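PDB 3PGB: amine oxidase from Emericella nidulans, which probably oxidises primary amines to aldehydes, using copper and a topaquinone formed from one of its own tyrosines. Local coordinates for residues 381-386 with 535-540. Residues are numbered along the deposited sequence; the frame is centred on the assembly and turned at random.
Sequences GLQEAL and VLNFKA
A classic beta bulge interrupts the antiparallel pairing of strands 381-386 and 535-540 in the copper amine oxidase catalytic domain: Q383 and E384 both face N537, so L382 pairs with F538 but A385 with L536. Across the bulge N537 O accepts Q383 N at 2.7 Å and N537 N gives to E384 O at 2.9 Å. The psi of Q383 (-41°), near the helical value as at the first position of a classic bulge, turns its side chain toward the partner strand. There its CG meets K539 CB at 3.7 Å, while OE1 accepts S658 N. The buried E384 carboxylate is held at both oxygens, OE1 by A385 N and OE2 by S404 OG. Regular pairing resumes with L386 N to V535 O at 2.6 Å and a return bond from V535 N to L386 O. G381, without a side chain, pairs likewise with K539, whose extended chain carries NZ to a salt bridge with E379 and a hydrogen bond to P656 O.

L382, A385, L536 and F538 share the apolar face. L382 CD1 forms a CH-pi contact over one face of the F538 ring, 4.3 Å from the centroid. A385 offers only a methyl, which fits where the strands are close and meets L536 CD2 at 3.8 Å. On the other face, buried N537 satisfies its amide through S658 and N693.

Strand 535-540 runs on from the copper ligand H534 and bonds to strand 686-698; F488 packs against the apolar face. On the other side of 381-386, A385 bonds through its backbone to D403, the predicted proton acceptor, just after strand 400-402.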
ATOM      1  N   GLY A 381       3.809  14.759 -13.027  1.00 12.55           N
ATOM      2  CA  GLY A 381       2.407  15.081 -13.299  1.00 12.74           C
ATOM      3  C   GLY A 381       1.623  14.046 -14.071  1.00 12.58           C
ATOM      4  O   GLY A 381       2.182  13.288 -14.854  1.00 12.60           O
ATOM      5  N   LEU A 382       0.316  14.017 -13.831  1.00 12.84           N
ATOM      6  CA  LEU A 382      -0.595  13.157 -14.589  1.00 12.84           C
ATOM      7  C   LEU A 382      -0.504  13.479 -16.082  1.00 13.11           C
ATOM      8  O   LEU A 382      -0.397  14.642 -16.482  1.00 13.04           O
ATOM      9  CB  LEU A 382      -2.036  13.341 -14.098  1.00 12.53           C
ATOM     10  CG  LEU A 382      -3.132  12.520 -14.782  1.00 12.32           C
ATOM     11  CD1 LEU A 382      -2.821  11.016 -14.749  1.00 10.81           C
ATOM     12  CD2 LEU A 382      -4.485  12.814 -14.131  1.00 11.35           C
ATOM     13  N   GLN A 383      -0.518  12.435 -16.898  1.00 13.43           N
ATOM     14  CA  GLN A 383      -0.399  12.582 -18.341  1.00 13.66           C
ATOM     15  C   GLN A 383      -1.672  12.179 -19.071  1.00 13.79           C
ATOM     16  O   GLN A 383      -2.067  12.841 -20.029  1.00 13.90           O
ATOM     17  CB  GLN A 383       0.776  11.756 -18.837  1.00 13.69           C
ATOM     18  CG  GLN A 383       2.102  12.292 -18.368  1.00 13.89           C
ATOM     19  CD  GLN A 383       2.405  13.613 -18.998  1.00 13.99           C
ATOM     20  OE1 GLN A 383       2.634  13.684 -20.200  1.00 14.38           O
ATOM     21  NE2 GLN A 383       2.370  14.678 -18.206  1.00 14.28           N
ATOM     22  N   GLU A 384      -2.299  11.093 -18.617  1.00 13.79           N
ATOM     23  CA  GLU A 384      -3.583  10.650 -19.154  1.00 13.87           C
ATOM     24  C   GLU A 384      -4.159   9.555 -18.248  1.00 13.59           C
ATOM     25  O   GLU A 384      -3.422   8.912 -17.495  1.00 13.11           O
ATOM     26  CB  GLU A 384      -3.394  10.129 -20.588  1.00 14.14           C
ATOM     27  CG  GLU A 384      -4.647   9.657 -21.307  1.00 14.59           C
ATOM     28  CD  GLU A 384      -5.639  10.766 -21.545  1.00 15.10           C
ATOM     29  OE1 GLU A 384      -6.350  11.154 -20.594  1.00 16.31           O
ATOM     30  OE2 GLU A 384      -5.726  11.238 -22.695  1.00 15.64           O
ATOM     31  N   ALA A 385      -5.474   9.360 -18.316  1.00 13.42           N
ATOM     32  CA  ALA A 385      -6.137   8.265 -17.603  1.00 13.46           C
ATOM     33  C   ALA A 385      -6.915   7.417 -18.594  1.00 13.48           C
ATOM     34  O   ALA A 385      -7.706   7.944 -19.377  1.00 13.52           O
ATOM     35  CB  ALA A 385      -7.075   8.807 -16.533  1.00 13.21           C
ATOM     36  N   LEU A 386      -6.693   6.108 -18.555  1.00 13.44           N
ATOM     37  CA  LEU A 386      -7.416   5.183 -19.412  1.00 13.34           C
ATOM     38  C   LEU A 386      -8.458   4.428 -18.597  1.00 13.64           C
ATOM     39  O   LEU A 386      -8.180   4.001 -17.475  1.00 13.54           O
ATOM     40  CB  LEU A 386      -6.444   4.208 -20.088  1.00 13.19           C
ATOM     41  CG  LEU A 386      -7.021   3.033 -20.882  1.00 12.26           C
ATOM     42  CD1 LEU A 386      -8.074   3.498 -21.862  1.00 12.64           C
ATOM     43  CD2 LEU A 386      -5.917   2.292 -21.597  1.00 11.35           C
ATOM     44  N   VAL A 535      -5.813   2.736 -16.021  1.00 14.34           N
ATOM     45  CA  VAL A 535      -4.383   2.951 -16.174  1.00 14.08           C
ATOM     46  C   VAL A 535      -4.177   4.447 -16.270  1.00 13.80           C
ATOM     47  O   VAL A 535      -4.759   5.095 -17.137  1.00 13.40           O
ATOM     48  CB  VAL A 535      -3.797   2.244 -17.421  1.00 14.08           C
ATOM     49  CG1 VAL A 535      -2.285   2.350 -17.418  1.00 13.51           C
ATOM     50  CG2 VAL A 535      -4.217   0.784 -17.473  1.00 13.57           C
ATOM     51  N   LEU A 536      -3.379   4.987 -15.353  1.00 13.60           N
ATOM     52  CA  LEU A 536      -3.114   6.419 -15.306  1.00 13.62           C
ATOM     53  C   LEU A 536      -1.620   6.645 -15.431  1.00 13.76           C
ATOM     54  O   LEU A 536      -0.853   6.150 -14.615  1.00 13.80           O
ATOM     55  CB  LEU A 536      -3.641   7.021 -14.002  1.00 13.55           C
ATOM     56  CG  LEU A 536      -5.160   6.915 -13.799  1.00 12.75           C
ATOM     57  CD1 LEU A 536      -5.522   5.657 -13.034  1.00 12.18           C
ATOM     58  CD2 LEU A 536      -5.693   8.141 -13.073  1.00 12.76           C
ATOM     59  N   ASN A 537      -1.215   7.387 -16.461  1.00 14.20           N
ATOM     60  CA  ASN A 537       0.209   7.584 -16.778  1.00 14.25           C
ATOM     61  C   ASN A 537       0.742   8.844 -16.131  1.00 14.11           C
ATOM     62  O   ASN A 537       0.102   9.887 -16.197  1.00 14.17           O
ATOM     63  CB  ASN A 537       0.435   7.664 -18.294  1.00 14.10           C
ATOM     64  CG  ASN A 537       1.907   7.518 -18.678  1.00 14.68           C
ATOM     65  OD1 ASN A 537       2.533   8.455 -19.196  1.00 14.42           O
ATOM     66  ND2 ASN A 537       2.467   6.343 -18.419  1.00 14.79           N
ATOM     67  N   PHE A 538       1.924   8.741 -15.529  1.00 14.24           N
ATOM     68  CA  PHE A 538       2.570   9.871 -14.871  1.00 14.28           C
ATOM     69  C   PHE A 538       3.958  10.097 -15.444  1.00 14.55           C
ATOM     70  O   PHE A 538       4.708   9.141 -15.645  1.00 14.85           O
ATOM     71  CB  PHE A 538       2.679   9.612 -13.369  1.00 14.18           C
ATOM     72  CG  PHE A 538       1.383   9.781 -12.625  1.00 13.49           C
ATOM     73  CD1 PHE A 538       0.485   8.735 -12.528  1.00 13.83           C
ATOM     74  CD2 PHE A 538       1.076  10.979 -12.010  1.00 13.50           C
ATOM     75  CE1 PHE A 538      -0.707   8.886 -11.834  1.00 14.19           C
ATOM     76  CE2 PHE A 538      -0.113  11.140 -11.317  1.00 13.55           C
ATOM     77  CZ  PHE A 538      -1.003  10.098 -11.229  1.00 13.82           C
ATOM     78  N   LYS A 539       4.299  11.361 -15.699  1.00 14.79           N
ATOM     79  CA  LYS A 539       5.641  11.729 -16.149  1.00 14.82           C
ATOM     80  C   LYS A 539       6.514  12.086 -14.944  1.00 14.90           C
ATOM     81  O   LYS A 539       6.172  12.979 -14.170  1.00 14.66           O
ATOM     82  CB  LYS A 539       5.568  12.909 -17.110  1.00 14.96           C
ATOM     83  CG  LYS A 539       6.904  13.292 -17.745  1.00 15.48           C
ATOM     84  CD  LYS A 539       6.755  14.532 -18.600  1.00 16.09           C
ATOM     85  CE  LYS A 539       8.046  14.897 -19.294  1.00 16.25           C
ATOM     86  NZ  LYS A 539       7.892  16.123 -20.141  1.00 16.20           N
ATOM     87  N   ALA A 540       7.632  11.378 -14.793  1.00 14.91           N
ATOM     88  CA  ALA A 540       8.584  11.621 -13.715  1.00 14.95           C
ATOM     89  C   ALA A 540       9.953  11.962 -14.309  1.00 15.08           C
ATOM     90  O   ALA A 540      10.750  11.076 -14.605  1.00 15.09           O
ATOM     91  CB  ALA A 540       8.674  10.401 -12.807  1.00 14.89           C
TER